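Local coordinates for protein Sso-CP2 metallo-carboxypetidase (Sulfolobus solfataricus, PDB 4MMO) that probably hydrolyses peptides as a zinc-dependent carboxypeptidase of the M20 family, at residues 213-216 / 217-220; 314-318 / 319-323. All blocks are in the same frame, centred on the assembly; numbering follows the deposited sequence.

In the fold
From the N terminus, the chain reaches contact 1 at the C-terminal end of helix 207-218, where 213-216 and 217-220 form the last turn and the exit from it. It then runs on through further helices and strands 283-290 and 299-312 before contact 2, where the loop 314-318 turns into helix 318-331. The two are in series: neither nests in nor crosses the other, and each is local, contact 1 closing the last turn of one helix and contact 2 capping the start of another. Their centres lie about 19 Å apart, and they do not touch. Helix 318-331 links them, starting at contact 2 and packing its later residues against contact 1, which also faces the second subunit.

Contact 1 (213-216 / 217-220); sequences KIIS and TLVD. With SO4 (sulfate ion), chain G.
Thr-217 folds its side chain back onto the preceding turn of helix, where the carbonyl oxygen of Ile-214 takes two bonds. Thr-217 N reaches Ile-214 O at 3.0 Å from well above the carbonyl plane, whereas Thr-217 OG1 lies in that plane, 2.5 Å from Ile-214 O. A chi1 of 64° places OG1 between the backbone N and the carbonyl carbon, turned back toward this acceptor; His-328 of helix 318-331 is a second partner of the hydroxyl. The methyl CG2 of Thr-217 rests 3.3 Å from Lys-213 O, to which Thr-217 N makes a weak bond. One residue on, Leu-218 N donates to Ile-215 O at 3.2 Å. The two i to i+3 backbone bonds, from Thr-217 N and Leu-218 N, are of the 3-10 kind and mark the tightened C-terminal turn of helix 207-218, in the region assigned to M20 dimerisation.

Apolar contact within the turn is slight: Leu-218 CD1 approaches Ile-215 CB to 4.3 Å. Leu-218 also packs on Leu-325 and His-328.

Polar contacts gather at the subunit interface. Lys-213, bent at its last torsion, brings NZ to 2.9 Å from O1 of a sulfate ion, probably from the crystallisation liquor, that also bonds Met-221 N of the second subunit. The same ammonium bonds Ser-216 O and Val-219 O of that subunit, reciprocally. Ser-216 OG bonds Ala-212 O in its own helix and, weakly, Ser-216 OG of the second subunit.

Contact 2 (314-318 / 319-323); sequences PNQDP and YKVFE
Asp-317 caps the start of helix 318-331: its OD1 accepts from Tyr-319 N at 3.0 Å. With CG anti to the backbone N (chi1 -175°) and beside the carbonyl carbon, the carboxylate turns toward the start of the helix, and Tyr-319 N-H meets OD1 on the anti side, 34° out of the carboxylate plane. The bond is bent. As the N-cap residue, Asp-317 would also be expected to interact favourably with the helix dipole.

The backbone then settles into regular i to i+4 bonding. Val-321 N donates to Asp-317 O at 2.9 Å and Phe-322 N to Pro-318 O, also at 2.9 Å. Pro-318, which has no N-H to offer, occupies the first turn, where no helical acceptor precedes it.

Side-chain packing follows the cap. The Tyr-319 ring stands almost perpendicular to the carboxylate, 83° between planes, with Asp-317 OD1 near the ring plane at its edge, 3.7 Å from Tyr-319 CD2. The same CD2 of Tyr-319 lies 4.2 Å from Pro-318 CG. Asp-317 CB meets Lys-320 CB at 3.8 Å, while Val-321 CG2 sits 3.4 Å from Asp-317 O.

Tyr-319 stacks on Phe-343 and touches Tyr-345, both in strand 337-348. Pro-318 and Val-321 press on Leu-312 of strand 299-312, and Val-321 and Phe-322 on Leu-183 of strand 178-190, seating the helix start on the antiparallel sheet.

Contact 1 (213-216 / 217-220)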
ATOM      1  N   LYS A 213       4.172 -13.198  -1.664  1.00 30.36           N
ATOM      2  CA  LYS A 213       4.521 -14.455  -2.309  1.00 37.04           C
ATOM      3  C   LYS A 213       3.355 -14.971  -3.140  1.00 39.17           C
ATOM      4  O   LYS A 213       3.557 -15.480  -4.240  1.00 39.82           O
ATOM      5  CB  LYS A 213       4.953 -15.493  -1.269  1.00 41.27           C
ATOM      6  CG  LYS A 213       6.464 -15.573  -1.094  1.00 46.99           C
ATOM      7  CD  LYS A 213       6.860 -16.211   0.226  1.00 42.75           C
ATOM      8  CE  LYS A 213       8.366 -16.132   0.449  1.00 52.59           C
ATOM      9  NZ  LYS A 213       9.141 -16.799  -0.638  1.00 42.36           N
ATOM     10  N   ILE A 214       2.140 -14.818  -2.619  1.00 37.67           N
ATOM     11  CA  ILE A 214       0.934 -15.264  -3.310  1.00 35.16           C
ATOM     12  C   ILE A 214       0.774 -14.557  -4.653  1.00 44.79           C
ATOM     13  O   ILE A 214       0.647 -15.208  -5.692  1.00 43.85           O
ATOM     14  CB  ILE A 214      -0.330 -15.013  -2.451  1.00 38.93           C
ATOM     15  CG1 ILE A 214      -0.370 -15.969  -1.255  1.00 41.12           C
ATOM     16  CG2 ILE A 214      -1.607 -15.152  -3.286  1.00 34.94           C
ATOM     17  CD1 ILE A 214      -0.585 -17.434  -1.607  1.00 47.17           C
ATOM     18  N   ILE A 215       0.779 -13.227  -4.635  1.00 38.98           N
ATOM     19  CA  ILE A 215       0.570 -12.470  -5.864  1.00 44.75           C
ATOM     20  C   ILE A 215       1.721 -12.692  -6.845  1.00 43.37           C
ATOM     21  O   ILE A 215       1.545 -12.551  -8.053  1.00 37.53           O
ATOM     22  CB  ILE A 215       0.358 -10.959  -5.599  1.00 42.39           C
ATOM     23  CG1 ILE A 215       1.558 -10.358  -4.871  1.00 40.12           C
ATOM     24  CG2 ILE A 215      -0.927 -10.744  -4.804  1.00 42.12           C
ATOM     25  CD1 ILE A 215       1.458  -8.864  -4.653  1.00 57.54           C
ATOM     26  N   SER A 216       2.891 -13.061  -6.327  1.00 32.26           N
ATOM     27  CA  SER A 216       4.035 -13.364  -7.181  1.00 38.16           C
ATOM     28  C   SER A 216       3.803 -14.616  -8.028  1.00 30.09           C
ATOM     29  O   SER A 216       4.392 -14.757  -9.096  1.00 44.79           O
ATOM     30  CB  SER A 216       5.308 -13.526  -6.351  1.00 43.11           C
ATOM     31  OG  SER A 216       5.720 -12.284  -5.807  1.00 45.09           O
ATOM     32  N   THR A 217       2.945 -15.518  -7.556  1.00 32.96           N
ATOM     33  CA  THR A 217       2.686 -16.767  -8.275  1.00 39.88           C
ATOM     34  C   THR A 217       1.724 -16.558  -9.439  1.00 40.61           C
ATOM     35  O   THR A 217       1.616 -17.406 -10.322  1.00 41.59           O
ATOM     36  CB  THR A 217       2.090 -17.861  -7.350  1.00 39.72           C
ATOM     37  OG1 THR A 217       0.807 -17.441  -6.862  1.00 33.30           O
ATOM     38  CG2 THR A 217       3.021 -18.154  -6.169  1.00 32.37           C
ATOM     39  N   LEU A 218       1.026 -15.427  -9.432  1.00 34.76           N
ATOM     40  CA  LEU A 218      -0.013 -15.161 -10.421  1.00 40.84           C
ATOM     41  C   LEU A 218       0.536 -14.902 -11.826  1.00 35.46           C
ATOM     42  O   LEU A 218      -0.100 -15.263 -12.816  1.00 45.70           O
ATOM     43  CB  LEU A 218      -0.870 -13.973  -9.969  1.00 28.72           C
ATOM     44  CG  LEU A 218      -1.674 -14.184  -8.680  1.00 31.65           C
ATOM     45  CD1 LEU A 218      -2.366 -12.898  -8.268  1.00 40.54           C
ATOM     46  CD2 LEU A 218      -2.692 -15.310  -8.839  1.00 34.80           C
ATOM     47  N   VAL A 219       1.711 -14.283 -11.912  1.00 34.64           N
ATOM     48  CA  VAL A 219       2.292 -13.896 -13.199  1.00 30.26           C
ATOM     49  C   VAL A 219       3.790 -14.178 -13.243  1.00 40.70           C
ATOM     50  O   VAL A 219       4.440 -14.233 -12.200  1.00 39.79           O
ATOM     51  CB  VAL A 219       2.086 -12.393 -13.462  1.00 31.91           C
ATOM     52  CG1 VAL A 219       0.605 -12.062 -13.534  1.00 34.83           C
ATOM     53  CG2 VAL A 219       2.767 -11.558 -12.374  1.00 33.92           C
ATOM     54  N   ASP A 220       4.339 -14.348 -14.445  1.00 35.58           N
ATOM     55  CA  ASP A 220       5.791 -14.415 -14.597  1.00 37.72           C
ATOM     56  C   ASP A 220       6.340 -12.993 -14.705  1.00 40.47           C
ATOM     57  O   ASP A 220       5.591 -12.030 -14.542  1.00 49.03           O
ATOM     58  CB  ASP A 220       6.213 -15.289 -15.788  1.00 38.11           C
ATOM     59  CG  ASP A 220       5.708 -14.771 -17.128  1.00 49.42           C
ATOM     60  OD1 ASP A 220       5.235 -13.617 -17.213  1.00 51.78           O
ATOM     61  OD2 ASP A 220       5.806 -15.534 -18.113  1.00 51.58           O
TER
HETATM   62  S   SO4 G 501       9.592 -20.608  -1.064  1.00 76.43           S
HETATM   63  O1  SO4 G 501       8.658 -19.628  -0.517  1.00 51.02           O
HETATM   64  O2  SO4 G 501       9.011 -21.199  -2.265  1.00 65.30           O
HETATM   65  O3  SO4 G 501      10.854 -19.953  -1.409  1.00 78.51           O
HETATM   66  O4  SO4 G 501       9.842 -21.654  -0.072  1.00 63.56           O

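Contact 2 (314-318 / 319-323)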
ATOM      1  N   PRO A 314     -12.305 -12.089 -25.390  1.00 36.53           N
ATOM      2  CA  PRO A 314     -13.156 -13.217 -25.783  1.00 45.61           C
ATOM      3  C   PRO A 314     -12.354 -14.514 -25.865  1.00 31.65           C
ATOM      4  O   PRO A 314     -11.232 -14.435 -26.357  1.00 36.72           O
ATOM      5  CB  PRO A 314     -13.652 -12.812 -27.176  1.00 36.64           C
ATOM      6  CG  PRO A 314     -13.555 -11.327 -27.200  1.00 37.13           C
ATOM      7  CD  PRO A 314     -12.344 -10.997 -26.379  1.00 38.75           C
ATOM      8  N   ASN A 315     -12.863 -15.664 -25.409  1.00 38.37           N
ATOM      9  CA  ASN A 315     -14.195 -15.831 -24.832  1.00 27.82           C
ATOM     10  C   ASN A 315     -14.119 -16.073 -23.329  1.00 43.04           C
ATOM     11  O   ASN A 315     -14.815 -16.938 -22.798  1.00 35.64           O
ATOM     12  CB  ASN A 315     -14.888 -17.022 -25.496  1.00 35.49           C
ATOM     13  CG  ASN A 315     -15.160 -16.789 -26.972  1.00 39.17           C
ATOM     14  OD1 ASN A 315     -15.790 -15.802 -27.349  1.00 45.70           O
ATOM     15  ND2 ASN A 315     -14.673 -17.692 -27.817  1.00 43.83           N
ATOM     16  N   GLN A 316     -13.265 -15.325 -22.639  1.00 33.49           N
ATOM     17  CA  GLN A 316     -13.107 -15.507 -21.201  1.00 37.11           C
ATOM     18  C   GLN A 316     -14.369 -15.094 -20.453  1.00 32.32           C
ATOM     19  O   GLN A 316     -14.983 -14.071 -20.761  1.00 35.59           O
ATOM     20  CB  GLN A 316     -11.923 -14.700 -20.674  1.00 41.22           C
ATOM     21  CG  GLN A 316     -10.566 -15.188 -21.139  1.00 35.91           C
ATOM     22  CD  GLN A 316      -9.451 -14.317 -20.607  1.00 43.49           C
ATOM     23  OE1 GLN A 316      -9.438 -13.107 -20.836  1.00 37.78           O
ATOM     24  NE2 GLN A 316      -8.522 -14.918 -19.868  1.00 34.97           N
ATOM     25  N   ASP A 317     -14.745 -15.906 -19.470  1.00 31.81           N
ATOM     26  CA  ASP A 317     -15.892 -15.645 -18.615  1.00 36.74           C
ATOM     27  C   ASP A 317     -15.358 -15.223 -17.249  1.00 26.85           C
ATOM     28  O   ASP A 317     -14.625 -15.982 -16.617  1.00 32.15           O
ATOM     29  CB  ASP A 317     -16.730 -16.922 -18.492  1.00 39.26           C
ATOM     30  CG  ASP A 317     -18.013 -16.720 -17.705  1.00 50.42           C
ATOM     31  OD1 ASP A 317     -18.076 -15.817 -16.843  1.00 53.48           O
ATOM     32  OD2 ASP A 317     -18.966 -17.488 -17.951  1.00 49.05           O
ATOM     33  N   PRO A 318     -15.722 -14.017 -16.782  1.00 30.93           N
ATOM     34  CA  PRO A 318     -15.158 -13.541 -15.514  1.00 24.46           C
ATOM     35  C   PRO A 318     -15.495 -14.445 -14.331  1.00 32.53           C
ATOM     36  O   PRO A 318     -14.653 -14.641 -13.451  1.00 34.80           O
ATOM     37  CB  PRO A 318     -15.793 -12.156 -15.346  1.00 32.23           C
ATOM     38  CG  PRO A 318     -17.007 -12.183 -16.198  1.00 31.47           C
ATOM     39  CD  PRO A 318     -16.657 -13.038 -17.363  1.00 34.82           C
ATOM     40  N   TYR A 319     -16.701 -15.000 -14.313  1.00 36.72           N
ATOM     41  CA  TYR A 319     -17.085 -15.918 -13.249  1.00 33.46           C
ATOM     42  C   TYR A 319     -16.241 -17.191 -13.306  1.00 38.11           C
ATOM     43  O   TYR A 319     -15.909 -17.770 -12.278  1.00 37.15           O
ATOM     44  CB  TYR A 319     -18.579 -16.238 -13.325  1.00 30.21           C
ATOM     45  CG  TYR A 319     -19.453 -15.033 -13.061  1.00 38.70           C
ATOM     46  CD1 TYR A 319     -19.723 -14.624 -11.765  1.00 36.78           C
ATOM     47  CD2 TYR A 319     -19.999 -14.299 -14.108  1.00 35.82           C
ATOM     48  CE1 TYR A 319     -20.513 -13.522 -11.512  1.00 33.73           C
ATOM     49  CE2 TYR A 319     -20.794 -13.189 -13.863  1.00 38.93           C
ATOM     50  CZ  TYR A 319     -21.045 -12.808 -12.559  1.00 43.30           C
ATOM     51  OH  TYR A 319     -21.834 -11.711 -12.294  1.00 54.53           O
ATOM     52  N   LYS A 320     -15.873 -17.614 -14.507  1.00 38.73           N
ATOM     53  CA  LYS A 320     -14.998 -18.769 -14.648  1.00 40.51           C
ATOM     54  C   LYS A 320     -13.571 -18.434 -14.199  1.00 37.14           C
ATOM     55  O   LYS A 320     -12.930 -19.223 -13.506  1.00 32.76           O
ATOM     56  CB  LYS A 320     -14.995 -19.260 -16.090  1.00 36.68           C
ATOM     57  CG  LYS A 320     -14.173 -20.514 -16.305  1.00 37.60           C
ATOM     58  CD  LYS A 320     -14.452 -21.127 -17.665  1.00 40.70           C
ATOM     59  CE  LYS A 320     -13.651 -22.401 -17.873  1.00 54.19           C
ATOM     60  NZ  LYS A 320     -13.960 -23.043 -19.182  1.00 76.90           N
ATOM     61  N   VAL A 321     -13.079 -17.263 -14.592  1.00 31.25           N
ATOM     62  CA  VAL A 321     -11.725 -16.851 -14.240  1.00 41.49           C
ATOM     63  C   VAL A 321     -11.598 -16.767 -12.725  1.00 27.20           C
ATOM     64  O   VAL A 321     -10.562 -17.117 -12.162  1.00 35.52           O
ATOM     65  CB  VAL A 321     -11.359 -15.498 -14.891  1.00 38.07           C
ATOM     66  CG1 VAL A 321     -10.043 -14.956 -14.338  1.00 43.14           C
ATOM     67  CG2 VAL A 321     -11.265 -15.655 -16.401  1.00 34.48           C
ATOM     68  N   PHE A 322     -12.665 -16.318 -12.073  1.00 34.61           N
ATOM     69  CA  PHE A 322     -12.703 -16.240 -10.620  1.00 29.91           C
ATOM     70  C   PHE A 322     -12.529 -17.622 -10.004  1.00 43.18           C
ATOM     71  O   PHE A 322     -11.851 -17.776  -8.991  1.00 42.78           O
ATOM     72  CB  PHE A 322     -14.026 -15.624 -10.160  1.00 33.89           C
ATOM     73  CG  PHE A 322     -14.078 -15.313  -8.689  1.00 47.20           C
ATOM     74  CD1 PHE A 322     -13.054 -14.606  -8.077  1.00 47.21           C
ATOM     75  CD2 PHE A 322     -15.163 -15.708  -7.922  1.00 50.13           C
ATOM     76  CE1 PHE A 322     -13.104 -14.311  -6.724  1.00 46.80           C
ATOM     77  CE2 PHE A 322     -15.219 -15.411  -6.569  1.00 49.75           C
ATOM     78  CZ  PHE A 322     -14.189 -14.711  -5.971  1.00 47.04           C
ATOM     79  N   GLU A 323     -13.137 -18.631 -10.620  1.00 34.78           N
ATOM     80  CA  GLU A 323     -13.033 -19.995 -10.114  1.00 36.60           C
ATOM     81  C   GLU A 323     -11.626 -20.541 -10.339  1.00 36.40           C
ATOM     82  O   GLU A 323     -11.073 -21.225  -9.475  1.00 39.34           O
ATOM     83  CB  GLU A 323     -14.073 -20.907 -10.781  1.00 30.56           C
ATOM     84  CG  GLU A 323     -14.037 -22.353 -10.298  1.00 59.77           C
ATOM     85  CD  GLU A 323     -14.195 -22.481  -8.788  1.00 77.03           C
ATOM     86  OE1 GLU A 323     -14.962 -21.693  -8.192  1.00 66.34           O
ATOM     87  OE2 GLU A 323     -13.547 -23.371  -8.196  1.00 64.60           O
TER